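Local coordinates for protein beta-N-acetylhexosaminidase (Bacteroides fragilis, PDB 4PYS) that probably removes terminal N-acetylhexosamine residues from glycoconjugates by hydrolysis, as a family 20 glycoside hydrolase with a TIM-barrel catalytic domain, at residues Ser147-Tyr152 against Asn162-His167; Glu204-Ile209 against Arg279-Ala284; Pro222-Pro227 against Asp275-Met280. All coordinates share one frame; numbering follows the deposited sequence.

Contact 1 of 3, residues Ser147-Tyr152 against Asn162-His167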
loop_
_atom_site.group_PDB
_atom_site.type_symbol
_atom_site.label_atom_id
_atom_site.label_comp_id
_atom_site.label_asym_id
_atom_site.label_seq_id
_atom_site.Cartn_x
_atom_site.Cartn_y
_atom_site.Cartn_z
ATOM N N SER A 147 -11.688 5.348 10.556
ATOM C CA SER A 147 -10.793 6.500 10.748
ATOM C C SER A 147 -9.324 6.079 10.783
ATOM O O SER A 147 -8.436 6.856 10.429
ATOM C CB SER A 147 -11.165 7.282 12.011
ATOM O OG SER A 147 -11.088 6.467 13.165
ATOM N N THR A 148 -9.070 4.843 11.205
ATOM C CA THR A 148 -7.706 4.310 11.247
ATOM C C THR A 148 -7.232 3.876 9.865
ATOM O O THR A 148 -6.075 4.097 9.504
ATOM C CB THR A 148 -7.577 3.167 12.271
ATOM O OG1 THR A 148 -7.860 3.675 13.587
ATOM C CG2 THR A 148 -6.174 2.564 12.255
ATOM N N ILE A 149 -8.120 3.271 9.078
ATOM C CA ILE A 149 -7.792 3.016 7.679
ATOM C C ILE A 149 -7.432 4.339 6.993
ATOM O O ILE A 149 -6.428 4.432 6.279
ATOM C CB ILE A 149 -8.963 2.350 6.931
ATOM C CG1 ILE A 149 -9.365 1.028 7.605
ATOM C CG2 ILE A 149 -8.598 2.135 5.452
ATOM C CD1 ILE A 149 -8.272 -0.044 7.528
ATOM N N LYS A 150 -8.229 5.377 7.232
ATOM C CA LYS A 150 -7.937 6.691 6.639
ATOM C C LYS A 150 -6.582 7.234 7.079
ATOM O O LYS A 150 -5.859 7.819 6.276
ATOM C CB LYS A 150 -9.037 7.701 6.997
ATOM C CG LYS A 150 -10.349 7.460 6.255
ATOM C CD LYS A 150 -11.392 8.468 6.683
ATOM C CE LYS A 150 -12.684 8.277 5.913
ATOM N NZ LYS A 150 -13.706 9.258 6.370
ATOM N N LYS A 151 -6.234 7.027 8.345
ATOM C CA LYS A 151 -4.953 7.499 8.877
ATOM C C LYS A 151 -3.775 6.938 8.094
ATOM O O LYS A 151 -2.803 7.649 7.818
ATOM C CB LYS A 151 -4.822 7.110 10.355
ATOM C CG LYS A 151 -3.396 7.263 10.925
ATOM C CD LYS A 151 -3.370 7.015 12.433
ATOM C CE LYS A 151 -1.929 7.116 12.998
ATOM N NZ LYS A 151 -1.918 6.917 14.492
ATOM N N TYR A 152 -3.858 5.668 7.716
ATOM C CA TYR A 152 -2.734 5.059 7.000
ATOM C C TYR A 152 -2.753 5.334 5.506
ATOM O O TYR A 152 -1.699 5.359 4.856
ATOM C CB TYR A 152 -2.609 3.568 7.360
ATOM C CG TYR A 152 -2.239 3.476 8.810
ATOM C CD1 TYR A 152 -0.986 3.896 9.246
ATOM C CD2 TYR A 152 -3.154 3.048 9.758
ATOM C CE1 TYR A 152 -0.646 3.866 10.588
ATOM C CE2 TYR A 152 -2.816 3.003 11.102
ATOM C CZ TYR A 152 -1.571 3.412 11.508
ATOM O OH TYR A 152 -1.260 3.379 12.848
ATOM N N ASN A 162 1.748 5.700 -3.782
ATOM C CA ASN A 162 0.579 5.803 -4.646
ATOM C C ASN A 162 -0.426 4.667 -4.553
ATOM O O ASN A 162 -1.481 4.741 -5.186
ATOM C CB ASN A 162 0.949 6.062 -6.120
ATOM C CG ASN A 162 1.963 5.071 -6.677
ATOM O OD1 ASN A 162 2.391 4.133 -6.000
ATOM N ND2 ASN A 162 2.349 5.280 -7.948
ATOM N N TYR A 163 -0.122 3.629 -3.776
ATOM C CA TYR A 163 -1.088 2.543 -3.597
ATOM C C TYR A 163 -1.227 2.188 -2.133
ATOM O O TYR A 163 -0.246 2.138 -1.400
ATOM C CB TYR A 163 -0.677 1.272 -4.358
ATOM C CG TYR A 163 -0.652 1.414 -5.858
ATOM C CD1 TYR A 163 -1.810 1.264 -6.617
ATOM C CD2 TYR A 163 0.534 1.696 -6.518
ATOM C CE1 TYR A 163 -1.780 1.392 -8.008
ATOM C CE2 TYR A 163 0.570 1.836 -7.907
ATOM C CZ TYR A 163 -0.581 1.685 -8.638
ATOM O OH TYR A 163 -0.530 1.818 -10.014
ATOM N N PHE A 164 -2.458 1.914 -1.721
ATOM C CA PHE A 164 -2.707 1.361 -0.400
ATOM C C PHE A 164 -3.262 -0.029 -0.651
ATOM O O PHE A 164 -4.333 -0.186 -1.248
ATOM C CB PHE A 164 -3.722 2.215 0.365
ATOM C CG PHE A 164 -4.141 1.628 1.699
ATOM C CD1 PHE A 164 -3.302 1.712 2.808
ATOM C CD2 PHE A 164 -5.380 1.016 1.842
ATOM C CE1 PHE A 164 -3.691 1.177 4.043
ATOM C CE2 PHE A 164 -5.781 0.465 3.070
ATOM C CZ PHE A 164 -4.938 0.551 4.170
ATOM N N HIS A 165 -2.516 -1.038 -0.217
ATOM C CA HIS A 165 -2.877 -2.439 -0.449
ATOM C C HIS A 165 -3.666 -2.892 0.774
ATOM O O HIS A 165 -3.145 -2.897 1.886
ATOM C CB HIS A 165 -1.556 -3.204 -0.632
ATOM C CG HIS A 165 -1.681 -4.690 -0.713
ATOM N ND1 HIS A 165 -0.578 -5.507 -0.853
ATOM C CD2 HIS A 165 -2.754 -5.518 -0.664
ATOM C CE1 HIS A 165 -0.961 -6.769 -0.875
ATOM N NE2 HIS A 165 -2.280 -6.805 -0.770
ATOM N N TRP A 166 -4.941 -3.225 0.577
ATOM C CA TRP A 166 -5.844 -3.481 1.694
ATOM C C TRP A 166 -6.119 -4.985 1.778
ATOM O O TRP A 166 -6.860 -5.531 0.966
ATOM C CB TRP A 166 -7.159 -2.713 1.478
ATOM C CG TRP A 166 -7.960 -2.463 2.728
ATOM C CD1 TRP A 166 -7.618 -2.790 4.011
ATOM C CD2 TRP A 166 -9.242 -1.822 2.803
ATOM N NE1 TRP A 166 -8.621 -2.392 4.882
ATOM C CE2 TRP A 166 -9.622 -1.793 4.161
ATOM C CE3 TRP A 166 -10.108 -1.277 1.849
ATOM C CZ2 TRP A 166 -10.844 -1.247 4.592
ATOM C CZ3 TRP A 166 -11.314 -0.723 2.274
ATOM C CH2 TRP A 166 -11.674 -0.723 3.634
ATOM N N HIS A 167 -5.485 -5.646 2.742
ATOM C CA HIS A 167 -5.574 -7.092 2.894
ATOM C C HIS A 167 -6.841 -7.344 3.696
ATOM O O HIS A 167 -6.842 -7.216 4.921
ATOM C CB HIS A 167 -4.321 -7.603 3.628
ATOM C CG HIS A 167 -4.228 -9.098 3.730
ATOM N ND1 HIS A 167 -3.672 -9.883 2.743
ATOM C CD2 HIS A 167 -4.597 -9.946 4.720
ATOM C CE1 HIS A 167 -3.724 -11.154 3.109
ATOM N NE2 HIS A 167 -4.282 -11.218 4.307
#
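Phe-164, the first residue of 162-167 to meet helix 147-152, presents its ring to two side chains, Ile-149 and Tyr-152. CG lies anti to the backbone N (chi1 174°), which carries the ring toward the helix. Ile-149 CG2 comes within 4.0 Å of Phe-164 CE2, and on the neighbouring turn Tyr-152 CB stands 4.2 Å from Phe-164 CE1. Both carbons approach the ring obliquely. The Tyr-152 ring itself leads away from the strand: its hydroxyl bonds to Asp-447, which also takes the ammonium of Lys-151, and Lys-151 CG lies over the tyrosine ring.

Two residues on, Trp-166 receives the same isoleucine. The Trp-166 side chain leaves the backbone to one side of the helix, but its end comes nearer, and Ile-149 crosses it at about a right angle. Ile-149 CG2 sits 4.1 Å above one face of the indole, offset toward the rim, while Ile-149 CD1 touches Trp-166 NE1 at 3.6 Å. The methyl can only pack there; the indole nitrogen hydrogen-bonds to Ser-139 OG.

The axes of the short helix and strand segments pass 10.7 Å apart with their directions 143° apart, as in the beta-alpha-beta unit of strand 132-138, helix 146-158 and strand 163-170 to which both belong. Ile-149 thus lies between the two aromatics, its CG2 reaching both. All four touching residues are buried and their contacts are van der Waals throughout, consistent with dispersion and exclusion of water holding this part of the helix on the barrel wall.

Contact 2 of 3, residues Glu204-Ile209 against Arg279-Ala284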
loop_
_atom_site.group_PDB
_atom_site.type_symbol
_atom_site.label_atom_id
_atom_site.label_comp_id
_atom_site.label_asym_id
_atom_site.label_seq_id
_atom_site.Cartn_x
_atom_site.Cartn_y
_atom_site.Cartn_z
ATOM N N GLU A 204 -20.781 0.867 1.621
ATOM C CA GLU A 204 -20.842 2.317 1.838
ATOM C C GLU A 204 -19.538 2.863 2.414
ATOM O O GLU A 204 -19.024 3.883 1.956
ATOM C CB GLU A 204 -22.000 2.668 2.774
ATOM C CG GLU A 204 -23.257 3.099 2.045
ATOM C CD GLU A 204 -22.993 4.242 1.090
ATOM O OE1 GLU A 204 -22.506 5.300 1.543
ATOM O OE2 GLU A 204 -23.262 4.076 -0.118
ATOM N N GLU A 205 -19.017 2.190 3.433
ATOM C CA GLU A 205 -17.720 2.562 4.010
ATOM C C GLU A 205 -16.577 2.468 2.993
ATOM O O GLU A 205 -15.678 3.316 2.969
ATOM C CB GLU A 205 -17.417 1.700 5.242
ATOM C CG GLU A 205 -18.292 2.029 6.454
ATOM C CD GLU A 205 -18.202 0.990 7.568
ATOM O OE1 GLU A 205 -18.090 -0.218 7.262
ATOM O OE2 GLU A 205 -18.261 1.382 8.754
ATOM N N VAL A 206 -16.602 1.437 2.155
ATOM C CA VAL A 206 -15.595 1.299 1.110
ATOM C C VAL A 206 -15.670 2.473 0.146
ATOM O O VAL A 206 -14.645 3.016 -0.246
ATOM C CB VAL A 206 -15.751 -0.029 0.345
ATOM C CG1 VAL A 206 -14.891 -0.028 -0.929
ATOM C CG2 VAL A 206 -15.365 -1.189 1.244
ATOM N N LYS A 207 -16.888 2.876 -0.215
ATOM C CA LYS A 207 -17.069 4.028 -1.094
ATOM C C LYS A 207 -16.454 5.283 -0.474
ATOM O O LYS A 207 -15.796 6.061 -1.165
ATOM C CB LYS A 207 -18.546 4.266 -1.395
ATOM C CG LYS A 207 -18.767 5.312 -2.476
ATOM C CD LYS A 207 -20.249 5.555 -2.700
ATOM C CE LYS A 207 -20.462 6.600 -3.775
ATOM N NZ LYS A 207 -21.581 7.527 -3.426
ATOM N N GLU A 208 -16.670 5.471 0.826
ATOM C CA GLU A 208 -16.090 6.602 1.558
ATOM C C GLU A 208 -14.562 6.544 1.507
ATOM O O GLU A 208 -13.895 7.542 1.232
ATOM C CB GLU A 208 -16.573 6.593 3.016
ATOM C CG GLU A 208 -16.000 7.714 3.890
ATOM C CD GLU A 208 -16.428 7.619 5.350
ATOM O OE1 GLU A 208 -17.156 6.668 5.710
ATOM O OE2 GLU A 208 -16.031 8.500 6.144
ATOM N N ILE A 209 -14.015 5.365 1.781
ATOM C CA ILE A 209 -12.563 5.160 1.770
ATOM C C ILE A 209 -11.947 5.385 0.394
ATOM O O ILE A 209 -10.889 6.020 0.267
ATOM C CB ILE A 209 -12.230 3.771 2.338
ATOM C CG1 ILE A 209 -12.371 3.806 3.865
ATOM C CG2 ILE A 209 -10.842 3.328 1.937
ATOM C CD1 ILE A 209 -12.596 2.463 4.498
ATOM N N ARG A 279 -16.591 -3.684 -9.007
ATOM C CA ARG A 279 -17.521 -2.558 -9.006
ATOM C C ARG A 279 -17.130 -1.529 -7.953
ATOM O O ARG A 279 -17.262 -0.323 -8.177
ATOM C CB ARG A 279 -18.945 -3.027 -8.721
ATOM C CG ARG A 279 -19.543 -3.876 -9.802
ATOM C CD ARG A 279 -20.991 -4.197 -9.467
ATOM N NE ARG A 279 -21.259 -5.626 -9.575
ATOM C CZ ARG A 279 -22.165 -6.274 -8.850
ATOM N NH1 ARG A 279 -22.345 -7.579 -9.023
ATOM N NH2 ARG A 279 -22.893 -5.616 -7.954
HETATM N N MSE A 280 -16.652 -2.017 -6.809
HETATM C CA MSE A 280 -16.343 -1.168 -5.665
HETATM C C MSE A 280 -14.972 -0.529 -5.774
HETATM O O MSE A 280 -14.795 0.626 -5.381
HETATM C CB MSE A 280 -16.388 -1.974 -4.359
HETATM C CG MSE A 280 -17.765 -2.402 -3.924
HETATM SE SE MSE A 280 -17.582 -3.076 -2.113
HETATM C CE MSE A 280 -16.886 -4.861 -2.542
ATOM N N PHE A 281 -14.004 -1.285 -6.288
ATOM C CA PHE A 281 -12.617 -0.834 -6.332
ATOM C C PHE A 281 -12.206 -0.587 -7.777
ATOM O O PHE A 281 -11.972 -1.534 -8.524
ATOM C CB PHE A 281 -11.689 -1.890 -5.715
ATOM C CG PHE A 281 -11.895 -2.109 -4.233
ATOM C CD1 PHE A 281 -12.826 -3.031 -3.772
ATOM C CD2 PHE A 281 -11.137 -1.411 -3.307
ATOM C CE1 PHE A 281 -13.015 -3.241 -2.406
ATOM C CE2 PHE A 281 -11.307 -1.613 -1.943
ATOM C CZ PHE A 281 -12.255 -2.528 -1.488
ATOM N N PRO A 282 -12.105 0.689 -8.179
ATOM C CA PRO A 282 -11.744 0.986 -9.572
ATOM C C PRO A 282 -10.285 0.681 -9.916
ATOM O O PRO A 282 -9.911 0.786 -11.092
ATOM C CB PRO A 282 -12.021 2.491 -9.690
ATOM C CG PRO A 282 -11.864 3.013 -8.281
ATOM C CD PRO A 282 -12.413 1.911 -7.410
ATOM N N SER A 283 -9.484 0.319 -8.914
ATOM C CA SER A 283 -8.067 -0.036 -9.099
ATOM C C SER A 283 -7.816 -0.950 -10.301
ATOM O O SER A 283 -8.476 -1.967 -10.464
ATOM C CB SER A 283 -7.538 -0.720 -7.841
ATOM O OG SER A 283 -6.215 -1.195 -8.035
ATOM N N ALA A 284 -6.850 -0.578 -11.134
ATOM C CA ALA A 284 -6.444 -1.404 -12.263
ATOM C C ALA A 284 -5.868 -2.745 -11.801
ATOM O O ALA A 284 -5.826 -3.716 -12.577
ATOM C CB ALA A 284 -5.430 -0.657 -13.110
#
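Val-206 lays its CG1 methyl over one face of the Phe-281 ring, a CH-pi contact with 4.1 Å between the methyl carbon and the ring centroid. The approach is 28° off the ring normal, and the individual distances tell where the methyl lies: Phe-281 CZ is nearest to Val-206 CG1 at 3.7 Å, while Phe-281 CE1 and CE2 are each 4.0 Å from it. The methyl is therefore displaced along the ring's long axis toward CZ and sits evenly between the two flanks. The two side chains cross at about a right angle.

The same methyl has a second neighbour in Met-280, modelled as selenomethionine, whose CB lies 4.2 Å from Val-206 CG1. One branch of the valine thus meets two consecutive residues where helix 264-280 gives out. Phe-281 is the first residue there to leave helical backbone angles. With chi1 at -66°, its CG stands beside the backbone N and anti to the carbonyl carbon, and the end of the ring comes nearer to helix 203-214 than its base does.

Beyond the valine, the Phe-281 ring also touches Ile-210 of helix 203-214 and side chains of strands 163-170 and 219-223, while Ile-176 from a loop packs on Val-206, Met-280 and Phe-281 alike. The Phe-281 carbonyl oxygen accepts a hydrogen bond from Arg-336. The chemistry across the two segments is wholly apolar: a methyl on an aromatic face, backed by an aliphatic CB, joins helix 203-214 to the C-terminal end of helix 264-280 and the residue just after it.

Contact 3 of 3, residues Pro222-Pro227 against Asp275-Met280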
loop_
_atom_site.group_PDB
_atom_site.type_symbol
_atom_site.label_atom_id
_atom_site.label_comp_id
_atom_site.label_asym_id
_atom_site.label_seq_id
_atom_site.Cartn_x
_atom_site.Cartn_y
_atom_site.Cartn_z
ATOM N N PRO A 222 -7.494 -3.845 -3.469
ATOM C CA PRO A 222 -8.023 -4.843 -2.533
ATOM C C PRO A 222 -7.334 -6.189 -2.712
ATOM O O PRO A 222 -6.958 -6.539 -3.843
ATOM C CB PRO A 222 -9.487 -4.966 -2.964
ATOM C CG PRO A 222 -9.453 -4.712 -4.450
ATOM C CD PRO A 222 -8.347 -3.681 -4.662
ATOM N N GLU A 223 -7.180 -6.938 -1.626
ATOM C CA GLU A 223 -6.726 -8.327 -1.740
ATOM C C GLU A 223 -7.825 -9.277 -1.260
ATOM O O GLU A 223 -8.253 -9.217 -0.106
ATOM C CB GLU A 223 -5.454 -8.580 -0.940
ATOM C CG GLU A 223 -4.922 -10.016 -1.090
ATOM C CD GLU A 223 -3.660 -10.277 -0.294
ATOM O OE1 GLU A 223 -3.008 -9.306 0.159
ATOM O OE2 GLU A 223 -3.294 -11.458 -0.115
ATOM N N ILE A 224 -8.270 -10.138 -2.163
ATOM C CA ILE A 224 -9.228 -11.182 -1.833
ATOM C C ILE A 224 -8.464 -12.490 -1.951
ATOM O O ILE A 224 -8.153 -12.932 -3.059
ATOM C CB ILE A 224 -10.397 -11.204 -2.821
ATOM C CG1 ILE A 224 -10.922 -9.785 -3.066
ATOM C CG2 ILE A 224 -11.513 -12.128 -2.307
ATOM C CD1 ILE A 224 -11.495 -9.121 -1.815
ATOM N N ASP A 225 -8.158 -13.105 -0.814
ATOM C CA ASP A 225 -7.326 -14.301 -0.801
ATOM C C ASP A 225 -8.049 -15.556 -1.249
ATOM O O ASP A 225 -9.130 -15.881 -0.760
ATOM C CB ASP A 225 -6.717 -14.517 0.580
ATOM C CG ASP A 225 -5.377 -13.881 0.695
ATOM O OD1 ASP A 225 -5.004 -13.236 -0.299
ATOM O OD2 ASP A 225 -4.705 -14.013 1.737
HETATM N N MSE A 226 -7.427 -16.256 -2.185
HETATM C CA MSE A 226 -7.948 -17.512 -2.684
HETATM C C MSE A 226 -6.747 -18.262 -3.256
HETATM O O MSE A 226 -5.810 -17.635 -3.763
HETATM C CB MSE A 226 -9.020 -17.254 -3.746
HETATM C CG MSE A 226 -8.583 -16.299 -4.846
HETATM SE SE MSE A 226 -10.047 -15.854 -6.059
HETATM C CE MSE A 226 -11.041 -14.658 -4.873
ATOM N N PRO A 227 -6.749 -19.602 -3.155
ATOM C CA PRO A 227 -7.818 -20.424 -2.573
ATOM C C PRO A 227 -7.663 -20.596 -1.066
ATOM O O PRO A 227 -8.587 -21.085 -0.412
ATOM C CB PRO A 227 -7.621 -21.771 -3.268
ATOM C CG PRO A 227 -6.139 -21.851 -3.473
ATOM C CD PRO A 227 -5.663 -20.431 -3.711
ATOM N N ASP A 275 -16.754 -9.856 -9.169
ATOM C CA ASP A 275 -17.660 -8.935 -9.850
ATOM C C ASP A 275 -17.935 -7.731 -8.945
ATOM O O ASP A 275 -17.821 -6.585 -9.375
ATOM C CB ASP A 275 -18.975 -9.623 -10.240
ATOM C CG ASP A 275 -18.856 -10.452 -11.513
ATOM O OD1 ASP A 275 -17.784 -10.423 -12.149
ATOM O OD2 ASP A 275 -19.841 -11.127 -11.888
ATOM N N GLU A 276 -18.266 -7.994 -7.681
ATOM C CA GLU A 276 -18.569 -6.911 -6.751
ATOM C C GLU A 276 -17.323 -6.134 -6.358
ATOM O O GLU A 276 -17.351 -4.902 -6.282
ATOM C CB GLU A 276 -19.318 -7.429 -5.520
ATOM C CG GLU A 276 -20.786 -7.721 -5.840
ATOM C CD GLU A 276 -21.651 -7.938 -4.613
ATOM O OE1 GLU A 276 -21.451 -7.245 -3.594
ATOM O OE2 GLU A 276 -22.544 -8.804 -4.677
ATOM N N VAL A 277 -16.232 -6.855 -6.121
ATOM C CA VAL A 277 -14.955 -6.211 -5.826
ATOM C C VAL A 277 -14.554 -5.239 -6.937
ATOM O O VAL A 277 -14.085 -4.133 -6.668
ATOM C CB VAL A 277 -13.850 -7.245 -5.570
ATOM C CG1 VAL A 277 -12.489 -6.565 -5.447
ATOM C CG2 VAL A 277 -14.142 -8.007 -4.292
ATOM N N CYS A 278 -14.754 -5.631 -8.189
ATOM C CA CYS A 278 -14.401 -4.741 -9.290
ATOM C C CYS A 278 -15.332 -3.528 -9.410
ATOM O O CYS A 278 -14.903 -2.457 -9.846
ATOM C CB CYS A 278 -14.293 -5.517 -10.605
ATOM S SG CYS A 278 -12.830 -6.590 -10.614
ATOM N N ARG A 279 -16.591 -3.684 -9.007
ATOM C CA ARG A 279 -17.521 -2.558 -9.006
ATOM C C ARG A 279 -17.130 -1.529 -7.953
ATOM O O ARG A 279 -17.262 -0.323 -8.177
ATOM C CB ARG A 279 -18.945 -3.027 -8.721
ATOM C CG ARG A 279 -19.543 -3.876 -9.802
ATOM C CD ARG A 279 -20.991 -4.197 -9.467
ATOM N NE ARG A 279 -21.259 -5.626 -9.575
ATOM C CZ ARG A 279 -22.165 -6.274 -8.850
ATOM N NH1 ARG A 279 -22.345 -7.579 -9.023
ATOM N NH2 ARG A 279 -22.893 -5.616 -7.954
HETATM N N MSE A 280 -16.652 -2.017 -6.809
HETATM C CA MSE A 280 -16.343 -1.168 -5.665
HETATM C C MSE A 280 -14.972 -0.529 -5.774
HETATM O O MSE A 280 -14.795 0.626 -5.381
HETATM C CB MSE A 280 -16.388 -1.974 -4.359
HETATM C CG MSE A 280 -17.765 -2.402 -3.924
HETATM SE SE MSE A 280 -17.582 -3.076 -2.113
HETATM C CE MSE A 280 -16.886 -4.861 -2.542
#
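The first torsion of Val-277 (chi1 173°) sets CG1 anti to the backbone N and CG2 anti to the carbonyl carbon, so that the two methyls spread toward different residues of 222-227. In Ile-224 chi1 is -46°, which places CG1 beside the backbone N and anti to the carbonyl carbon; chi2 at -63° then folds CD1 back into reach of the helix.

Each methyl of the valine has its own partner. Val-277 CG1 meets the proline ring at its outer corner, with Pro-222 CG at 3.7 Å, the two side chains running obliquely past one another. Val-277 CG2 lies alongside the end of the isoleucine, 3.8 Å from Ile-224 CD1 and 3.9 Å from Ile-224 CG1. These two side chains lie antiparallel, flank against flank. A single helical residue thus straddles two residues of the facing segment. The closest CA atoms across the segments are those of Pro-222 and Val-277, 7.8 Å apart, so proline and valine face each other directly. All three side chains are buried and the contact is purely hydrophobic.

Alternation along the extended chain explains the gap between the two partners: Pro-222 and Ile-224 point at the helix, whereas Glu-223 between them points away, where its carboxylate is hydrogen-bonded to His-165, His-167 and Trp-341. In the fold, strand 219-223 runs between strand 163-170, bonded through Trp-166, and strand 285-287, bonded through His-287. Helix 264-280 lies in the chain between strands 219-223 and 285-287 and packs on the outside of the barrel. Helix 316-333 also packs here: it touches Cys-278 on the helix, and Met-226 and Pro-227 further along the chain.

Overall arrangement
Contacts 1 and 2, with centres about 12 Å apart, meet where Trp-166 CH2 packs on Ile-209 CD1 at 3.4 Å, and the Lys-150 to Glu-208 salt bridge joins helix 146-158 to helix 203-214. Contacts 2 and 3, centres about 11 Å apart, share the end of helix 264-280, and Phe-281 CG rests 3.6 Å from Pro-222 CG. Between contacts 1 and 3, centres about 16 Å apart, Glu-223 OE1 lies 2.7 Å from His-167 ND1 and 2.8 Å from His-165 NE2, both probable hydrogen bonds. These groups lie on the strand side away from the packed helices, consistent with the barrel interior, where family 20 active sites lie. The four-cysteine zinc site takes no ligand from these contacts.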